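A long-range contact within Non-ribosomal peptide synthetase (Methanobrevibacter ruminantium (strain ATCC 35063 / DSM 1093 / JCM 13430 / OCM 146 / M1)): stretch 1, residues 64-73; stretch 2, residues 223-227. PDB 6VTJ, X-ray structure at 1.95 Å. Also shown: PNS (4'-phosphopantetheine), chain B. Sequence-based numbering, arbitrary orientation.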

# COMPACT_ATOMS: atom_id res chain seq x y z
N ARG A 64 5.96 -18.83 -8.22
CA ARG A 64 5.01 -17.81 -7.86
C ARG A 64 5.49 -16.48 -8.41
O ARG A 64 6.61 -16.36 -8.93
CB ARG A 64 4.80 -17.75 -6.34
CG ARG A 64 6.05 -17.39 -5.55
CD ARG A 64 5.72 -17.18 -4.07
NE ARG A 64 5.52 -18.44 -3.35
CZ ARG A 64 4.39 -18.78 -2.75
NH1 ARG A 64 3.35 -17.95 -2.78
NH2 ARG A 64 4.29 -19.94 -2.12
N TYR A 65 4.62 -15.48 -8.29
CA TYR A 65 4.82 -14.18 -8.92
C TYR A 65 6.15 -13.53 -8.54
O TYR A 65 6.82 -12.95 -9.40
CB TYR A 65 3.64 -13.28 -8.55
CG TYR A 65 3.46 -12.02 -9.36
CD1 TYR A 65 3.46 -12.04 -10.75
CD2 TYR A 65 3.25 -10.81 -8.73
CE1 TYR A 65 3.27 -10.87 -11.48
CE2 TYR A 65 3.05 -9.64 -9.44
CZ TYR A 65 3.06 -9.67 -10.81
OH TYR A 65 2.87 -8.48 -11.49
N ASP A 66 6.54 -13.58 -7.26
CA ASP A 66 7.77 -12.87 -6.89
C ASP A 66 9.01 -13.52 -7.48
O ASP A 66 10.07 -12.87 -7.56
CB ASP A 66 7.90 -12.74 -5.36
CG ASP A 66 8.10 -14.08 -4.65
OD1 ASP A 66 8.98 -14.88 -5.05
OD2 ASP A 66 7.38 -14.33 -3.66
N ASP A 67 8.91 -14.79 -7.90
CA ASP A 67 10.04 -15.48 -8.50
C ASP A 67 10.55 -14.76 -9.74
O ASP A 67 11.77 -14.69 -9.95
CB ASP A 67 9.64 -16.92 -8.86
CG ASP A 67 9.59 -17.82 -7.65
OD1 ASP A 67 10.30 -17.52 -6.67
OD2 ASP A 67 8.86 -18.84 -7.68
N ILE A 68 9.66 -14.21 -10.56
CA ILE A 68 10.13 -13.59 -11.80
C ILE A 68 10.72 -12.21 -11.53
O ILE A 68 11.60 -11.76 -12.28
CB ILE A 68 9.02 -13.59 -12.86
CG1 ILE A 68 9.36 -12.71 -14.06
CG2 ILE A 68 7.69 -13.21 -12.27
CD1 ILE A 68 10.55 -13.22 -14.89
N PHE A 69 10.31 -11.55 -10.44
CA PHE A 69 10.95 -10.30 -10.04
C PHE A 69 12.33 -10.55 -9.42
O PHE A 69 13.23 -9.72 -9.59
CB PHE A 69 10.06 -9.53 -9.07
CG PHE A 69 8.85 -8.95 -9.72
CD1 PHE A 69 8.90 -7.68 -10.29
CD2 PHE A 69 7.67 -9.67 -9.80
CE1 PHE A 69 7.79 -7.14 -10.91
CE2 PHE A 69 6.56 -9.14 -10.43
CZ PHE A 69 6.63 -7.87 -10.98
N ARG A 70 12.51 -11.66 -8.71
CA ARG A 70 13.82 -11.93 -8.11
C ARG A 70 14.79 -12.58 -9.09
O ARG A 70 16.01 -12.40 -8.95
CB ARG A 70 13.67 -12.81 -6.86
N ASN A 71 14.29 -13.33 -10.07
CA ASN A 71 15.12 -14.03 -11.05
C ASN A 71 14.62 -13.65 -12.44
O ASN A 71 13.69 -14.26 -12.95
CB ASN A 71 15.08 -15.54 -10.85
CG ASN A 71 15.06 -15.94 -9.38
OD1 ASN A 71 14.03 -16.32 -8.83
ND2 ASN A 71 16.22 -15.85 -8.74
N LYS A 72 15.25 -12.65 -13.05
CA LYS A 72 14.64 -11.99 -14.21
C LYS A 72 14.97 -12.64 -15.54
O LYS A 72 14.33 -12.31 -16.54
CB LYS A 72 15.07 -10.51 -14.24
CG LYS A 72 14.73 -9.75 -12.95
CD LYS A 72 15.49 -8.43 -12.85
CE LYS A 72 15.22 -7.77 -11.50
NZ LYS A 72 15.80 -6.40 -11.42
N THR A 73 15.94 -13.56 -15.59
CA THR A 73 16.37 -14.20 -16.83
C THR A 73 16.03 -15.69 -16.83
O THR A 73 15.88 -16.30 -15.76
CB THR A 73 17.88 -14.03 -17.04
OG1 THR A 73 18.58 -14.70 -15.98
CG2 THR A 73 18.26 -12.55 -17.08
N HIS A 223 3.40 -3.70 -4.98
CA HIS A 223 3.96 -4.73 -4.10
C HIS A 223 5.15 -5.44 -4.72
O HIS A 223 5.94 -6.05 -3.99
CB HIS A 223 2.90 -5.78 -3.75
N TYR A 224 5.30 -5.40 -6.05
CA TYR A 224 6.41 -6.04 -6.75
C TYR A 224 6.85 -5.13 -7.89
O TYR A 224 6.03 -4.74 -8.73
CB TYR A 224 6.01 -7.42 -7.29
CG TYR A 224 5.45 -8.29 -6.21
CD1 TYR A 224 6.30 -8.96 -5.34
CD2 TYR A 224 4.08 -8.42 -6.03
CE1 TYR A 224 5.80 -9.75 -4.33
CE2 TYR A 224 3.57 -9.22 -5.02
CZ TYR A 224 4.45 -9.88 -4.17
OH TYR A 224 3.98 -10.67 -3.16
N THR A 225 8.13 -4.77 -7.91
CA THR A 225 8.68 -3.94 -8.97
C THR A 225 10.04 -4.48 -9.35
O THR A 225 10.72 -5.13 -8.55
CB THR A 225 8.84 -2.46 -8.56
OG1 THR A 225 10.13 -2.28 -7.95
CG2 THR A 225 7.76 -2.02 -7.58
N ALA A 226 10.44 -4.19 -10.59
CA ALA A 226 11.70 -4.68 -11.12
C ALA A 226 12.88 -3.76 -10.86
O ALA A 226 14.02 -4.18 -11.08
CB ALA A 226 11.58 -4.93 -12.63
N ASP A 227 12.67 -2.52 -10.43
CA ASP A 227 13.81 -1.65 -10.13
C ASP A 227 13.66 -0.94 -8.79
O ASP A 227 12.81 -1.31 -7.97
CB ASP A 227 14.02 -0.63 -11.24
CG ASP A 227 12.76 0.09 -11.64
OD1 ASP A 227 11.96 0.46 -10.76
OD2 ASP A 227 12.58 0.31 -12.86
O23 PNS B . 4.08 -2.68 -12.70
P24 PNS B . 2.90 -3.52 -12.94
O26 PNS B . 1.80 -2.92 -13.64
O27 PNS B . 2.33 -3.77 -11.54
C28 PNS B . 1.41 -4.80 -11.28
C29 PNS B . 1.25 -5.08 -9.80
C30 PNS B . 0.18 -6.12 -9.64
C31 PNS B . 2.54 -5.63 -9.24
C32 PNS B . 0.80 -3.78 -9.09
O33 PNS B . -0.24 -3.21 -9.83
C34 PNS B . 0.39 -4.00 -7.64
O35 PNS B . 1.23 -4.35 -6.87
N36 PNS B . -0.87 -3.79 -7.29
C37 PNS B . -1.40 -3.89 -5.97
C38 PNS B . -1.30 -2.62 -5.16
C39 PNS B . -2.11 -2.67 -3.91
O40 PNS B . -3.19 -3.18 -3.89
N41 PNS B . -1.57 -2.12 -2.88

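A short helix in stretch 1 packs against the irregular stretch 2 (residues 223-227), and touching residues are at least 154 apart in sequence; the contact buries 328 Å², counting both sides, and is mostly aromatic, with one hydrogen bond, from Lys 72. His 223 opens stretch 2 without touching stretch 1. Its side chain is modelled only to CB, but its backbone serves the ligand: His 223 N donates a hydrogen bond to PNS O35 at 3.0 Å.

Tyr 224 gives up more surface to the contact than any other residue, 92 Å². Its CA-to-CB bond points toward the helix, and the m rotamer lays the ring against Tyr 65, Asp 66 and Phe 69. The edge of the Tyr 65 ring is directed at the face of the Tyr 224 ring in an offset edge-to-face pair, with centroids 5.5 Å apart, planes at 82° and a closest approach of 3.7 Å between Tyr 65 CD2 and Tyr 224 CD2. Tyr 65 is buried, yet its hydroxyl is satisfied by a hydrogen bond elsewhere in the structure. The pantetheine also reaches this corner: PNS C31 lies 3.6 Å from both Tyr 65 OH and Tyr 224 O. Asp 66 contributes its aliphatic part, Asp 66 CB lying 3.8 Å from Tyr 224 CE1, while its carboxylate is farther from that ring.

Tyr 224 CB sits over the face of the Phe 69 ring, 3.6 Å from the ring centroid and 12° off its normal, a CH-pi contact. The Phe 69 and Tyr 224 rings themselves meet obliquely, with centroids 5.9 Å apart. Phe 69, buried and wholly apolar in its side chain, suits this place because its flat ring can meet both a side chain and the neighbouring backbone.

At Thr 225 the CA-to-CB bond points away from the helix, so the backbone makes the contact: Thr 225 C is 3.5 Å from Phe 69 CD1. Ala 226 N follows at the edge of the same ring, 3.8 Å from Phe 69 CD1. The CA atoms of Ala 226 and Phe 69 are 5.8 Å apart, and the small methyl of Ala 226 points sideways. Beyond the helix, Lys 72 extends its side chain, m at chi1 and t thereafter, so that Lys 72 NZ donates a hydrogen bond to Ala 226 O at 2.9 Å. Asp 227, exposed and with its CA-to-CB bond pointing away, makes no contact with stretch 1.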